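Local coordinates for protein galectin (Ovis aries, PDB 6N44) that probably binds beta-galactoside-type glycans as a galectin and has anti-parasitic activity in sheep that depends critically on its oligomeric assembly, at the interface of chains A and B. Coordinates in Å, arbitrary orientation; residue numbers count along the deposited sequence, not the author numbering. Chains: chain A/B, Galectin.

The interface of chains A and B. Residues chain A 19-21, 95, 97, 104; chain B 19-21, 93, 95, 97, 104, 139.
Two galectin carbohydrate-recognition domains, each the beta-sandwich of the family, meet here across a two-fold axis through strand 19-28 and strands 90-97 and 100-105 of chain A and their counterparts in chain B. Oligomeric assembly is critical for the anti-parasitic activity, and this pairing may contribute to it.

Apolar packing dominates. At the centre A:Leu95 and B:Leu95 meet tip to tip, A:Leu95 CD1 3.7 Å from B:Leu95 CD1. Both have CG anti to the backbone N (chi1 -174° in A:Leu95), which points the branches towards the axis. Each Leu95 side chain crosses the partner Leu97 obliquely through its CD2 methyl, A:Leu95 CD2 meeting B:Leu97 CD2 and B:Leu95 CD2 lying 3.7 Å from A:Leu97 CD1.

Flanking this core, each Cys19 lies over a partner phenylalanine. A:Cys19 CB sits above the middle of the B:Phe104 ring, 3.7 Å from its centroid in a CH-pi contact, while A:Cys19 SG lies 3.7 Å from B:Phe104 CE2 and also touches B:Leu95 CD1. B:Cys19 covers A:Phe104 likewise.

The methionines interleave through bent ends: A:Met21 CE packs 3.8 Å from B:Met21 CB, and A:Met21 SD rests 3.8 Å from B:Leu139 CG, in the C-terminal residue.

At the edge of the patch a hydrogen bond links the chains: the side-chain amide B:Gln93 NE2 donates to the backbone carbonyl A:Cys19 O at 2.8 Å, fairly straight (153° at H). The donor stands above the carbonyl plane, whereas the acceptor lies close to the amide plane.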
loop_
_atom_site.group_PDB
_atom_site.type_symbol
_atom_site.label_atom_id
_atom_site.label_comp_id
_atom_site.label_asym_id
_atom_site.label_seq_id
_atom_site.Cartn_x
_atom_site.Cartn_y
_atom_site.Cartn_z
ATOM N N CYS A 19 -1.133 -6.609 3.655
ATOM C CA CYS A 19 -1.419 -5.262 3.157
ATOM C C CYS A 19 -0.103 -4.491 3.229
ATOM O O CYS A 19 0.191 -3.853 4.241
ATOM C CB CYS A 19 -2.509 -4.561 3.960
ATOM S SG CYS A 19 -2.874 -2.917 3.286
ATOM N N TYR A 20 0.674 -4.570 2.148
ATOM C CA TYR A 20 2.061 -4.115 2.125
ATOM C C TYR A 20 2.370 -3.479 0.777
ATOM O O TYR A 20 2.000 -4.023 -0.265
ATOM C CB TYR A 20 3.008 -5.295 2.380
ATOM C CG TYR A 20 4.446 -4.923 2.632
ATOM C CD1 TYR A 20 4.936 -4.814 3.938
ATOM C CD2 TYR A 20 5.318 -4.696 1.580
ATOM C CE1 TYR A 20 6.257 -4.487 4.182
ATOM C CE2 TYR A 20 6.652 -4.364 1.805
ATOM C CZ TYR A 20 7.110 -4.257 3.103
ATOM O OH TYR A 20 8.427 -3.955 3.326
ATOM N N MET A 21 3.065 -2.344 0.792
ATOM C CA MET A 21 3.352 -1.605 -0.429
ATOM C C MET A 21 4.840 -1.341 -0.564
ATOM O O MET A 21 5.496 -0.949 0.407
ATOM C CB MET A 21 2.620 -0.279 -0.482
ATOM C CG MET A 21 2.881 0.460 -1.798
ATOM S SD MET A 21 2.065 2.054 -1.807
ATOM C CE MET A 21 0.398 1.528 -1.455
ATOM N N LEU A 95 1.980 -4.065 -4.702
ATOM C CA LEU A 95 1.033 -4.185 -3.607
ATOM C C LEU A 95 0.931 -5.653 -3.235
ATOM O O LEU A 95 0.505 -6.464 -4.060
ATOM C CB LEU A 95 -0.327 -3.633 -4.033
ATOM C CG LEU A 95 -1.401 -3.560 -2.960
ATOM C CD1 LEU A 95 -0.919 -2.747 -1.758
ATOM C CD2 LEU A 95 -2.666 -2.959 -3.593
ATOM N N LEU A 97 -0.914 -8.447 -1.356
ATOM C CA LEU A 97 -2.194 -8.806 -0.756
ATOM C C LEU A 97 -2.173 -10.274 -0.361
ATOM O O LEU A 97 -1.221 -10.995 -0.650
ATOM C CB LEU A 97 -3.362 -8.542 -1.710
ATOM C CG LEU A 97 -3.675 -7.112 -2.196
ATOM C CD1 LEU A 97 -3.202 -6.022 -1.235
ATOM C CD2 LEU A 97 -3.267 -6.807 -3.618
ATOM N N PHE A 104 1.644 -1.828 -10.351
ATOM C CA PHE A 104 1.229 -0.565 -10.935
ATOM C C PHE A 104 2.469 0.168 -11.415
ATOM O O PHE A 104 3.530 0.099 -10.784
ATOM C CB PHE A 104 0.480 0.333 -9.921
ATOM C CG PHE A 104 -0.743 -0.300 -9.337
ATOM C CD1 PHE A 104 -2.008 0.035 -9.812
ATOM C CD2 PHE A 104 -0.632 -1.238 -8.320
ATOM C CE1 PHE A 104 -3.155 -0.544 -9.262
ATOM C CE2 PHE A 104 -1.769 -1.830 -7.770
ATOM C CZ PHE A 104 -3.034 -1.479 -8.257
ATOM N N CYS B 19 -3.621 3.219 -5.739
ATOM C CA CYS B 19 -2.773 2.309 -4.980
ATOM C C CYS B 19 -2.126 3.179 -3.903
ATOM O O CYS B 19 -1.021 3.693 -4.083
ATOM C CB CYS B 19 -1.732 1.620 -5.849
ATOM S SG CYS B 19 -0.811 0.329 -4.961
ATOM N N TYR B 20 -2.840 3.346 -2.797
ATOM C CA TYR B 20 -2.480 4.304 -1.764
ATOM C C TYR B 20 -2.796 3.671 -0.424
ATOM O O TYR B 20 -3.817 2.990 -0.280
ATOM C CB TYR B 20 -3.266 5.612 -1.940
ATOM C CG TYR B 20 -2.875 6.761 -1.043
ATOM C CD1 TYR B 20 -2.012 7.764 -1.496
ATOM C CD2 TYR B 20 -3.395 6.869 0.243
ATOM C CE1 TYR B 20 -1.678 8.829 -0.690
ATOM C CE2 TYR B 20 -3.074 7.923 1.060
ATOM C CZ TYR B 20 -2.213 8.905 0.593
ATOM O OH TYR B 20 -1.896 9.968 1.412
ATOM N N MET B 21 -1.923 3.879 0.545
ATOM C CA MET B 21 -2.090 3.234 1.830
ATOM C C MET B 21 -1.966 4.263 2.938
ATOM O O MET B 21 -1.124 5.161 2.879
ATOM C CB MET B 21 -1.068 2.122 2.042
ATOM C CG MET B 21 -1.346 1.324 3.305
ATOM S SD MET B 21 0.075 0.440 3.941
ATOM C CE MET B 21 0.291 -0.778 2.642
ATOM N N GLN B 93 -4.957 -0.099 9.002
ATOM C CA GLN B 93 -4.580 0.275 7.649
ATOM C C GLN B 93 -5.804 0.548 6.797
ATOM O O GLN B 93 -6.797 -0.175 6.876
ATOM C CB GLN B 93 -3.755 -0.808 6.975
ATOM C CG GLN B 93 -2.367 -0.933 7.522
ATOM C CD GLN B 93 -1.715 -2.183 7.020
ATOM O OE1 GLN B 93 -2.080 -3.286 7.441
ATOM N NE2 GLN B 93 -0.785 -2.034 6.071
ATOM N N LEU B 95 -6.351 0.767 2.707
ATOM C CA LEU B 95 -5.826 0.619 1.352
ATOM C C LEU B 95 -6.832 1.203 0.374
ATOM O O LEU B 95 -7.980 0.755 0.332
ATOM C CB LEU B 95 -5.572 -0.858 1.031
ATOM C CG LEU B 95 -4.505 -1.224 0.001
ATOM C CD1 LEU B 95 -3.116 -0.636 0.333
ATOM C CD2 LEU B 95 -4.456 -2.744 -0.124
ATOM N N LEU B 97 -7.995 1.457 -3.270
ATOM C CA LEU B 97 -7.936 0.854 -4.590
ATOM C C LEU B 97 -8.906 1.572 -5.528
ATOM O O LEU B 97 -9.661 2.454 -5.128
ATOM C CB LEU B 97 -8.237 -0.645 -4.508
ATOM C CG LEU B 97 -7.325 -1.405 -3.541
ATOM C CD1 LEU B 97 -7.657 -2.905 -3.542
ATOM C CD2 LEU B 97 -5.848 -1.148 -3.892
ATOM N N PHE B 104 -7.811 -2.975 7.248
ATOM C CA PHE B 104 -7.136 -4.050 7.953
ATOM C C PHE B 104 -6.824 -3.558 9.351
ATOM O O PHE B 104 -6.471 -2.392 9.529
ATOM C CB PHE B 104 -5.820 -4.472 7.257
ATOM C CG PHE B 104 -5.986 -4.930 5.832
ATOM C CD1 PHE B 104 -6.034 -6.286 5.521
ATOM C CD2 PHE B 104 -6.066 -4.012 4.798
ATOM C CE1 PHE B 104 -6.180 -6.713 4.202
ATOM C CE2 PHE B 104 -6.199 -4.427 3.489
ATOM C CZ PHE B 104 -6.250 -5.790 3.184
ATOM N N LEU B 139 1.613 6.240 1.926
ATOM C CA LEU B 139 2.492 5.948 0.786
ATOM C C LEU B 139 1.642 5.716 -0.462
ATOM O O LEU B 139 0.619 5.015 -0.377
ATOM C CB LEU B 139 3.372 4.714 1.059
ATOM C CG LEU B 139 4.440 4.416 0.003
ATOM C CD1 LEU B 139 5.370 5.620 -0.143
ATOM C CD2 LEU B 139 5.254 3.169 0.332
#